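Local coordinates for protein 3-deoxy-d-manno-octulosonic-acid transferase (Acinetobacter baumannii, PDB 4BFC) that probably transfers Kdo sugars from CMP-Kdo to the lipid A precursor of lipopolysaccharide, the domain described here being the one that binds the CMP-Kdo donor, at residues Arg42-Ile47 with Lys71-Val76; Glu121-Tyr126 with Ile147-Val152; Gln130-Gly135 with Leu153-Val158. All blocks are in the same frame, centred on the assembly; numbering follows the deposited sequence. Where two conformers were deposited one is given.

Contact 1. Residues Arg42-Ile47 with Lys71-Val76; sequences RQVVTI and KLVCIV
Residues 43-47 and 72-76 run as adjacent parallel strands in one-to-one register, Gln43 beside Leu72 through to Ile47 beside Val76, with their short axes inclined at 27°. The backbone bonds alternate in direction, as in any parallel pair: Gln43, Val45 and Ile47 donate to Lys71, Val73 and Ile75, while Val73 and Ile75 donate back to Gln43 and Val45. At the entrance to the pair Arg42 folds over the neighbouring strand. Its chain is bent at chi2 and chi3, which curls the guanidinium back toward the backbone of 71-73. NE donates to Lys71 O at 2.9 Å, an acceptor that lies close to the guanidinium plane, and NH2 reaches Leu72 O at 3.1 Å. Lys71 O is gripped twice, by Arg42 NE and by Gln43 N, from opposite faces of its carbonyl plane. Val73 lies beneath one guanidinium face, and further bonds from NH1 to His108 O and from NH2 to Thr111 O fix the group's rotation.

Farther along, Val44 and Val73 lie side by side, and Val44 CG1 meets Ile75 CD1 at 3.5 Å. On the same face Thr46 OG1, which is hydrogen-bonded to Ser129 OG, rests 3.5 Å from Ile75 CB. The other face carries Gln43, Val45, Ile47, Leu72, Cys74 and Val76. Here Ile47 places CG1 between its backbone N and carbonyl carbon (chi1 60°), swinging CD1 across to Val76 CG2 at 3.6 Å. Helices 54-68 and 185-197 cover this second face. Two parallel strands joined through helix 54-68 make a classical beta-alpha-beta unit, here at the centre of the Rossmann-like sheet expected of the donor-binding half of a GT-B glycosyltransferase.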
loop_
_atom_site.group_PDB
_atom_site.type_symbol
_atom_site.label_atom_id
_atom_site.label_comp_id
_atom_site.label_asym_id
_atom_site.label_seq_id
_atom_site.Cartn_x
_atom_site.Cartn_y
_atom_site.Cartn_z
ATOM N N ARG A 42 -29.711 18.714 -2.268
ATOM C CA ARG A 42 -29.084 17.854 -1.306
ATOM C C ARG A 42 -27.817 18.605 -0.852
ATOM O O ARG A 42 -27.293 19.504 -1.596
ATOM C CB ARG A 42 -28.626 16.522 -1.946
ATOM C CG ARG A 42 -29.748 15.674 -2.556
ATOM C CD ARG A 42 -30.779 15.336 -1.493
ATOM N NE ARG A 42 -30.389 14.417 -0.410
ATOM C CZ ARG A 42 -30.387 13.091 -0.478
ATOM N NH1 ARG A 42 -30.742 12.476 -1.629
ATOM N NH2 ARG A 42 -30.123 12.398 0.614
ATOM N N GLN A 43 -27.410 18.298 0.363
ATOM C CA GLN A 43 -26.083 18.746 0.853
ATOM C C GLN A 43 -25.181 17.508 0.884
ATOM O O GLN A 43 -25.381 16.606 1.691
ATOM C CB GLN A 43 -26.167 19.358 2.227
ATOM C CG GLN A 43 -26.891 20.669 2.207
ATOM C CD GLN A 43 -27.104 21.200 3.613
ATOM O OE1 GLN A 43 -27.495 20.470 4.536
ATOM N NE2 GLN A 43 -26.799 22.467 3.789
ATOM N N VAL A 44 -24.197 17.526 -0.036
ATOM C CA VAL A 44 -23.320 16.344 -0.224
ATOM C C VAL A 44 -22.023 16.512 0.584
ATOM O O VAL A 44 -21.274 17.511 0.353
ATOM C CB VAL A 44 -22.938 16.193 -1.693
ATOM C CG1 VAL A 44 -22.027 14.961 -1.870
ATOM C CG2 VAL A 44 -24.260 16.002 -2.479
ATOM N N VAL A 45 -21.833 15.592 1.529
ATOM C CA VAL A 45 -20.615 15.575 2.376
ATOM C C VAL A 45 -19.843 14.305 2.005
ATOM O O VAL A 45 -20.471 13.223 1.944
ATOM C CB VAL A 45 -20.961 15.681 3.889
ATOM C CG1 VAL A 45 -21.891 16.896 4.105
ATOM C CG2 VAL A 45 -21.632 14.453 4.509
ATOM N N THR A 46 -18.524 14.437 1.859
ATOM C CA THR A 46 -17.784 13.256 1.348
ATOM C C THR A 46 -16.642 12.843 2.286
ATOM O O THR A 46 -15.831 13.741 2.726
ATOM C CB THR A 46 -17.291 13.636 -0.046
ATOM O OG1 THR A 46 -18.421 13.726 -0.908
ATOM C CG2 THR A 46 -16.299 12.595 -0.676
ATOM N N ILE A 47 -16.497 11.564 2.612
ATOM C CA ILE A 47 -15.331 11.100 3.304
ATOM C C ILE A 47 -14.510 10.291 2.270
ATOM O O ILE A 47 -15.002 9.321 1.693
ATOM C CB ILE A 47 -15.545 10.275 4.581
ATOM C CG1 ILE A 47 -16.357 8.992 4.293
ATOM C CG2 ILE A 47 -16.297 11.113 5.628
ATOM C CD1 ILE A 47 -16.738 8.161 5.518
ATOM N N LYS A 71 -32.010 15.943 3.602
ATOM C CA LYS A 71 -31.301 16.684 2.562
ATOM C C LYS A 71 -29.826 16.183 2.514
ATOM O O LYS A 71 -29.176 16.272 1.482
ATOM C CB LYS A 71 -31.249 18.193 2.810
ATOM C CG LYS A 71 -32.344 19.036 2.151
ATOM C CD LYS A 71 -32.180 20.522 2.521
ATOM C CE LYS A 71 -30.865 21.164 2.039
ATOM N NZ LYS A 71 -31.035 22.173 0.937
ATOM N N LEU A 72 -29.309 15.799 3.665
ATOM C CA LEU A 72 -27.838 15.489 3.728
ATOM C C LEU A 72 -27.646 14.135 3.041
ATOM O O LEU A 72 -28.498 13.252 3.146
ATOM C CB LEU A 72 -27.388 15.331 5.197
ATOM C CG LEU A 72 -27.171 16.607 5.992
ATOM C CD1 LEU A 72 -26.984 16.237 7.443
ATOM C CD2 LEU A 72 -25.895 17.288 5.499
ATOM N N VAL A 73 -26.478 13.917 2.453
ATOM C CA VAL A 73 -26.126 12.547 2.011
ATOM C C VAL A 73 -24.632 12.535 2.093
ATOM O O VAL A 73 -23.979 13.553 1.780
ATOM C CB VAL A 73 -26.551 12.298 0.566
ATOM C CG1 VAL A 73 -26.096 13.390 -0.438
ATOM C CG2 VAL A 73 -26.168 10.874 0.153
ATOM N N CYS A 74 -24.132 11.404 2.559
ATOM C CA CYS A 74 -22.635 11.226 2.676
ATOM C C CYS A 74 -22.143 10.274 1.610
ATOM O O CYS A 74 -22.535 9.134 1.585
ATOM C CB CYS A 74 -22.307 10.714 4.027
ATOM S SG CYS A 74 -20.561 10.478 4.285
ATOM N N ILE A 75 -21.213 10.759 0.802
ATOM C CA ILE A 75 -20.474 9.887 -0.144
ATOM C C ILE A 75 -19.271 9.284 0.605
ATOM O O ILE A 75 -18.500 10.056 1.237
ATOM C CB ILE A 75 -20.037 10.674 -1.398
ATOM C CG1 ILE A 75 -21.271 11.213 -2.165
ATOM C CG2 ILE A 75 -19.117 9.743 -2.282
ATOM C CD1 ILE A 75 -20.954 11.973 -3.450
ATOM N N VAL A 76 -19.056 7.962 0.522
ATOM C CA VAL A 76 -17.915 7.287 1.223
ATOM C C VAL A 76 -17.010 6.632 0.163
ATOM O O VAL A 76 -17.511 5.870 -0.652
ATOM C CB VAL A 76 -18.439 6.219 2.223
ATOM C CG1 VAL A 76 -17.256 5.579 2.904
ATOM C CG2 VAL A 76 -19.312 6.928 3.283
#

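Contact 2. Residues Glu121-Tyr126 with Ile147-Val152; sequences ELWLWY and ILEPMV
Glu149 and Trp123 form the polar centre of this helix-helix contact: indole NE1 donates to carboxylate OE2 at 3.1 Å, and the N-H...O angle of 165° makes the bond nearly straight. The acceptor sits at the edge of the indole, close to its plane, yet NE1 meets OE2 from above the carboxylate plane, and the two flat groups stand almost perpendicular, 86° apart. The second oxygen, Glu149 OE1, accepts from a water at 2.7 Å, and that water in turn accepts from Tyr126 OH at 2.8 Å, so the phenol and the acid are joined through one solvent molecule. Leu122 CD2 packs against OE1 at 3.8 Å and gives this oxygen an apolar neighbour.

Beside the polar group, Pro150 lies along one face of the Tyr126 ring, both side chains pointing the same way. Its CD stands over the ring face, 3.9 Å from the centroid, a CH-pi contact, while CB and CG extend the overlap toward the CD1-CE1 side. At the margin, Val152 CG1 approaches Trp123 CH2 obliquely at 4.1 Å.

What positions these groups is partly the Glu149 chain: with CG anti to its carbonyl carbon and the rest extended, it spans the gap between helices 122-128 and 148-152, whose short axes approach to 9.9 Å and cross at -43°. Deeper in the domain, Tyr126 and Pro150 both rest on Cys132 and Val134 of strand 131-134, so the sheet supports the apolar half of the contact. With one donor at each oxygen, the indole N-H at OE2 and the water at OE1, the carboxylate is probably held in a single orientation between the two helices.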
loop_
_atom_site.group_PDB
_atom_site.type_symbol
_atom_site.label_atom_id
_atom_site.label_comp_id
_atom_site.label_asym_id
_atom_site.label_seq_id
_atom_site.Cartn_x
_atom_site.Cartn_y
_atom_site.Cartn_z
ATOM N N GLU A 121 -12.377 7.109 -9.626
ATOM C CA GLU A 121 -13.408 8.122 -9.763
ATOM C C GLU A 121 -13.458 9.148 -8.625
ATOM O O GLU A 121 -14.362 9.991 -8.573
ATOM C CB GLU A 121 -14.774 7.440 -9.890
ATOM C CG GLU A 121 -14.941 6.405 -10.962
ATOM C CD GLU A 121 -16.418 6.098 -11.191
ATOM O OE1 GLU A 121 -17.022 5.398 -10.373
ATOM O OE2 GLU A 121 -16.987 6.610 -12.192
ATOM N N LEU A 122 -12.428 9.147 -7.768
ATOM C CA LEU A 122 -12.341 10.151 -6.697
ATOM C C LEU A 122 -12.638 11.609 -7.130
ATOM O O LEU A 122 -13.358 12.358 -6.394
ATOM C CB LEU A 122 -10.982 10.005 -5.971
ATOM C CG LEU A 122 -10.914 10.699 -4.623
ATOM C CD1 LEU A 122 -12.032 10.319 -3.644
ATOM C CD2 LEU A 122 -9.507 10.584 -4.058
ATOM N N TRP A 123 -12.125 12.070 -8.298
ATOM C CA TRP A 123 -12.384 13.406 -8.819
ATOM C C TRP A 123 -13.860 13.662 -9.047
ATOM O O TRP A 123 -14.338 14.730 -8.770
ATOM C CB TRP A 123 -11.606 13.683 -10.109
ATOM C CG TRP A 123 -10.207 14.129 -9.784
ATOM C CD1 TRP A 123 -9.239 13.408 -9.091
ATOM C CD2 TRP A 123 -9.592 15.454 -10.044
ATOM N NE1 TRP A 123 -8.087 14.148 -8.949
ATOM C CE2 TRP A 123 -8.229 15.383 -9.494
ATOM C CE3 TRP A 123 -10.008 16.633 -10.667
ATOM C CZ2 TRP A 123 -7.341 16.461 -9.572
ATOM C CZ3 TRP A 123 -9.103 17.715 -10.731
ATOM C CH2 TRP A 123 -7.802 17.622 -10.197
ATOM N N LEU A 124 -14.576 12.660 -9.555
ATOM C CA LEU A 124 -16.006 12.839 -9.750
ATOM C C LEU A 124 -16.700 13.192 -8.407
ATOM O O LEU A 124 -17.520 14.117 -8.387
ATOM C CB LEU A 124 -16.633 11.561 -10.352
ATOM C CG LEU A 124 -18.141 11.340 -10.550
ATOM C CD1 LEU A 124 -18.646 12.507 -11.356
ATOM C CD2 LEU A 124 -18.421 9.974 -11.239
ATOM N N TRP A 125 -16.402 12.408 -7.361
ATOM C CA TRP A 125 -17.058 12.589 -6.036
ATOM C C TRP A 125 -16.681 13.925 -5.455
ATOM O O TRP A 125 -17.544 14.649 -5.007
ATOM C CB TRP A 125 -16.759 11.453 -5.089
ATOM C CG TRP A 125 -16.987 10.122 -5.794
ATOM C CD1 TRP A 125 -16.068 9.121 -5.977
ATOM C CD2 TRP A 125 -18.163 9.728 -6.572
ATOM N NE1 TRP A 125 -16.580 8.115 -6.766
ATOM C CE2 TRP A 125 -17.839 8.419 -7.157
ATOM C CE3 TRP A 125 -19.392 10.309 -6.848
ATOM C CZ2 TRP A 125 -18.724 7.746 -7.952
ATOM C CZ3 TRP A 125 -20.276 9.631 -7.710
ATOM C CH2 TRP A 125 -19.962 8.354 -8.193
ATOM N N TYR A 126 -15.387 14.262 -5.432
ATOM C CA TYR A 126 -15.051 15.660 -4.974
ATOM C C TYR A 126 -15.812 16.750 -5.774
ATOM O O TYR A 126 -16.289 17.717 -5.223
ATOM C CB TYR A 126 -13.554 15.944 -5.198
ATOM C CG TYR A 126 -12.607 15.259 -4.268
ATOM C CD1 TYR A 126 -12.887 15.231 -2.896
ATOM C CD2 TYR A 126 -11.408 14.666 -4.731
ATOM C CE1 TYR A 126 -12.029 14.640 -2.000
ATOM C CE2 TYR A 126 -10.532 14.072 -3.819
ATOM C CZ TYR A 126 -10.844 14.069 -2.474
ATOM O OH TYR A 126 -9.999 13.518 -1.579
ATOM N N ILE A 147 -4.474 16.271 -0.091
ATOM C CA ILE A 147 -5.559 17.274 -0.065
ATOM C C ILE A 147 -5.612 18.221 -1.264
ATOM O O ILE A 147 -6.500 19.016 -1.339
ATOM C CB ILE A 147 -5.476 18.035 1.291
ATOM C CG1 ILE A 147 -4.114 18.770 1.406
ATOM C CG2 ILE A 147 -5.706 17.082 2.446
ATOM C CD1 ILE A 147 -4.266 20.022 2.301
ATOM N N LEU A 148 -4.644 18.179 -2.188
ATOM C CA LEU A 148 -4.638 19.146 -3.302
ATOM C C LEU A 148 -5.804 18.963 -4.246
ATOM O O LEU A 148 -6.335 19.933 -4.822
ATOM C CB LEU A 148 -3.283 18.995 -4.059
ATOM C CG LEU A 148 -2.044 19.479 -3.286
ATOM C CD1 LEU A 148 -0.765 19.203 -4.098
ATOM C CD2 LEU A 148 -2.199 20.944 -2.974
ATOM N N GLU A 149 -6.249 17.699 -4.394
ATOM C CA GLU A 149 -7.323 17.402 -5.323
ATOM C C GLU A 149 -8.653 18.116 -4.943
ATOM O O GLU A 149 -9.166 18.924 -5.729
ATOM C CB GLU A 149 -7.462 15.882 -5.473
ATOM C CG GLU A 149 -6.161 15.204 -5.914
ATOM C CD GLU A 149 -6.236 13.687 -6.034
ATOM O OE1 GLU A 149 -6.756 12.998 -5.124
ATOM O OE2 GLU A 149 -5.764 13.162 -7.070
ATOM N N PRO A 150 -9.152 17.936 -3.684
ATOM C CA PRO A 150 -10.343 18.749 -3.340
ATOM C C PRO A 150 -10.141 20.252 -3.339
ATOM O O PRO A 150 -11.063 20.974 -3.690
ATOM C CB PRO A 150 -10.787 18.196 -1.946
ATOM C CG PRO A 150 -9.549 17.580 -1.388
ATOM C CD PRO A 150 -8.790 17.033 -2.582
ATOM N N MET A 151 -8.934 20.732 -3.031
ATOM C CA MET A 151 -8.617 22.159 -2.975
ATOM C C MET A 151 -8.789 22.775 -4.361
ATOM O O MET A 151 -9.327 23.857 -4.544
ATOM C CB MET A 151 -7.150 22.336 -2.545
ATOM C CG MET A 151 -6.802 22.056 -1.082
ATOM S SD MET A 151 -7.420 23.294 0.091
ATOM C CE MET A 151 -7.018 22.561 1.647
ATOM N N VAL A 152 -8.287 22.046 -5.342
ATOM C CA VAL A 152 -8.295 22.517 -6.732
ATOM C C VAL A 152 -9.740 22.565 -7.229
ATOM O O VAL A 152 -10.098 23.430 -8.007
ATOM C CB VAL A 152 -7.419 21.521 -7.566
ATOM C CG1 VAL A 152 -7.720 21.520 -9.064
ATOM C CG2 VAL A 152 -5.932 21.763 -7.304
HETATM O O HOH W 1 -7.386 13.252 -2.518
#

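Contact 3. Residues Gln130-Gly135 with Leu153-Val158; sequences QVCFVG and LNVPTV
A right-handed beta-alpha-beta crossover, strand 131-134, helix 148-152, strand 157-159, brings these segments together as parallel neighbours in the central sheet. Cys132 pairs with Thr157 and Phe133 with Val158. Three backbone bonds of 2.9 to 3.0 Å join them, from Cys132 N to Pro156 O, from Val158 N to Cys132 O and from Val134 N to Val158 O. Before the pairing begins, the Pro156 ring is set against the backbone of Gln130, with CD only 3.1 Å from Gln130 O.

On the face shared by Cys132 and Thr157, Cys132 SG stands between its own backbone N and carbonyl carbon (chi1 81°), within 3.5 Å of Thr157 OG1. That hydroxyl is occupied by a bond to Val155 O, which fixes its rotation, and Thr157 CG2 meets Val134 CG2 at 3.8 Å. Val155 CG1 fills in alongside, 3.7 Å from Cys132 N. On the reverse face Phe133 CD1 and Val158 CG1 are 4.2 Å apart.

A Schellman motif with Asn154 at C-prime ends helix 148-152 and turns the chain into the new strand. Pro150 of that helix and Tyr126 of helix 122-128 cover the Cys132 face, whereas helix 185-197 covers the other, its Trp192 donating NE1 to Cys132 O, and strand 43-50 flanks 131-134 on the side away from 157-159.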
loop_
_atom_site.group_PDB
_atom_site.type_symbol
_atom_site.label_atom_id
_atom_site.label_comp_id
_atom_site.label_asym_id
_atom_site.label_seq_id
_atom_site.Cartn_x
_atom_site.Cartn_y
_atom_site.Cartn_z
ATOM N N GLN A 130 -20.122 19.290 -1.348
ATOM C CA GLN A 130 -20.186 20.603 -0.680
ATOM C C GLN A 130 -19.035 20.782 0.303
ATOM O O GLN A 130 -18.488 21.892 0.431
ATOM C CB GLN A 130 -21.529 20.871 0.013
ATOM C CG GLN A 130 -22.575 21.473 -0.890
ATOM C CD GLN A 130 -22.942 20.557 -2.007
ATOM O OE1 GLN A 130 -23.765 19.625 -1.824
ATOM N NE2 GLN A 130 -22.359 20.783 -3.168
ATOM N N VAL A 131 -18.704 19.690 1.013
ATOM C CA VAL A 131 -17.561 19.689 1.912
ATOM C C VAL A 131 -16.986 18.274 1.862
ATOM O O VAL A 131 -17.692 17.301 1.508
ATOM C CB VAL A 131 -17.917 20.002 3.420
ATOM C CG1 VAL A 131 -18.413 21.449 3.627
ATOM C CG2 VAL A 131 -18.924 19.003 3.999
ATOM N N CYS A 132 -15.749 18.167 2.306
ATOM C CA CYS A 132 -15.145 16.860 2.378
ATOM C C CYS A 132 -14.207 16.691 3.568
ATOM O O CYS A 132 -13.850 17.645 4.264
ATOM C CB CYS A 132 -14.422 16.531 1.041
ATOM S SG CYS A 132 -12.788 17.280 0.890
ATOM N N PHE A 133 -13.900 15.436 3.841
ATOM C CA PHE A 133 -12.858 15.018 4.752
ATOM C C PHE A 133 -11.913 14.034 4.016
ATOM O O PHE A 133 -12.367 13.085 3.422
ATOM C CB PHE A 133 -13.511 14.270 5.907
ATOM C CG PHE A 133 -12.561 13.484 6.793
ATOM C CD1 PHE A 133 -11.726 14.067 7.765
ATOM C CD2 PHE A 133 -12.379 12.103 6.538
ATOM C CE1 PHE A 133 -10.856 13.272 8.533
ATOM C CE2 PHE A 133 -11.499 11.299 7.291
ATOM C CZ PHE A 133 -10.738 11.894 8.344
ATOM N N VAL A 134 -10.617 14.306 4.106
ATOM C CA VAL A 134 -9.576 13.451 3.485
ATOM C C VAL A 134 -8.978 12.559 4.554
ATOM O O VAL A 134 -8.346 13.022 5.521
ATOM C CB VAL A 134 -8.488 14.273 2.744
ATOM C CG1 VAL A 134 -7.429 13.274 2.159
ATOM C CG2 VAL A 134 -9.153 15.088 1.614
ATOM N N GLY A 135 -9.193 11.264 4.341
ATOM C CA GLY A 135 -8.899 10.221 5.341
ATOM C C GLY A 135 -7.444 9.740 5.418
ATOM O O GLY A 135 -6.465 10.352 4.915
ATOM N N LEU A 153 -10.585 21.671 -6.714
ATOM C CA LEU A 153 -12.009 21.653 -7.101
ATOM C C LEU A 153 -12.910 22.501 -6.227
ATOM O O LEU A 153 -14.163 22.429 -6.311
ATOM C CB LEU A 153 -12.535 20.218 -7.221
ATOM C CG LEU A 153 -11.932 19.278 -8.262
ATOM C CD1 LEU A 153 -12.282 17.833 -7.896
ATOM C CD2 LEU A 153 -12.418 19.591 -9.681
ATOM N N ASN A 154 -12.293 23.363 -5.415
ATOM C CA ASN A 154 -12.998 24.341 -4.629
ATOM C C ASN A 154 -13.885 23.775 -3.509
ATOM O O ASN A 154 -14.841 24.411 -3.070
ATOM C CB ASN A 154 -13.767 25.322 -5.561
ATOM C CG ASN A 154 -12.826 26.025 -6.537
ATOM O OD1 ASN A 154 -11.938 26.747 -6.112
ATOM N ND2 ASN A 154 -12.982 25.763 -7.842
ATOM N N VAL A 155 -13.500 22.602 -2.996
ATOM C CA VAL A 155 -14.222 21.947 -1.928
ATOM C C VAL A 155 -13.590 22.284 -0.585
ATOM O O VAL A 155 -12.419 21.996 -0.390
ATOM C CB VAL A 155 -14.210 20.415 -2.043
ATOM C CG1 VAL A 155 -15.067 19.815 -0.937
ATOM C CG2 VAL A 155 -14.716 19.991 -3.405
ATOM N N PRO A 156 -14.361 22.871 0.349
ATOM C CA PRO A 156 -13.842 22.997 1.722
ATOM C C PRO A 156 -13.392 21.650 2.314
ATOM O O PRO A 156 -14.115 20.654 2.213
ATOM C CB PRO A 156 -15.001 23.583 2.501
ATOM C CG PRO A 156 -15.920 24.153 1.480
ATOM C CD PRO A 156 -15.739 23.383 0.227
ATOM N N THR A 157 -12.166 21.601 2.863
ATOM C CA THR A 157 -11.494 20.308 3.190
ATOM C C THR A 157 -11.109 20.191 4.666
ATOM O O THR A 157 -10.517 21.118 5.253
ATOM C CB THR A 157 -10.254 20.094 2.294
ATOM O OG1 THR A 157 -10.693 20.101 0.927
ATOM C CG2 THR A 157 -9.504 18.707 2.592
ATOM N N VAL A 158 -11.491 19.091 5.280
ATOM C CA VAL A 158 -11.097 18.763 6.649
ATOM C C VAL A 158 -10.141 17.587 6.649
ATOM O O VAL A 158 -10.340 16.647 5.873
ATOM C CB VAL A 158 -12.348 18.414 7.500
ATOM C CG1 VAL A 158 -12.003 18.121 8.958
ATOM C CG2 VAL A 158 -13.481 19.468 7.349
#

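How the contacts relate
Contacts 1 and 3 belong to one parallel sheet, their centres about 11 Å apart, and are joined where strand 43-50 lies beside strand 131-134: Val44 O and Thr46 O probably accept from Gln130 N and Phe133 N. Contact 2 packs two helices against this sheet, its centre about 8 Å from the centre of contact 3 and about 14 Å from that of contact 1, which it touches through Trp125 and Ile75. Along the chain contact 1 closes first; the segments of contacts 2 and 3 then alternate, 121-126, 130-135, 147-152 and 153-158. The interleaving ties helices 122-128 and 148-152 to the strands that follow them, building the layered core of the CMP-Kdo-binding domain.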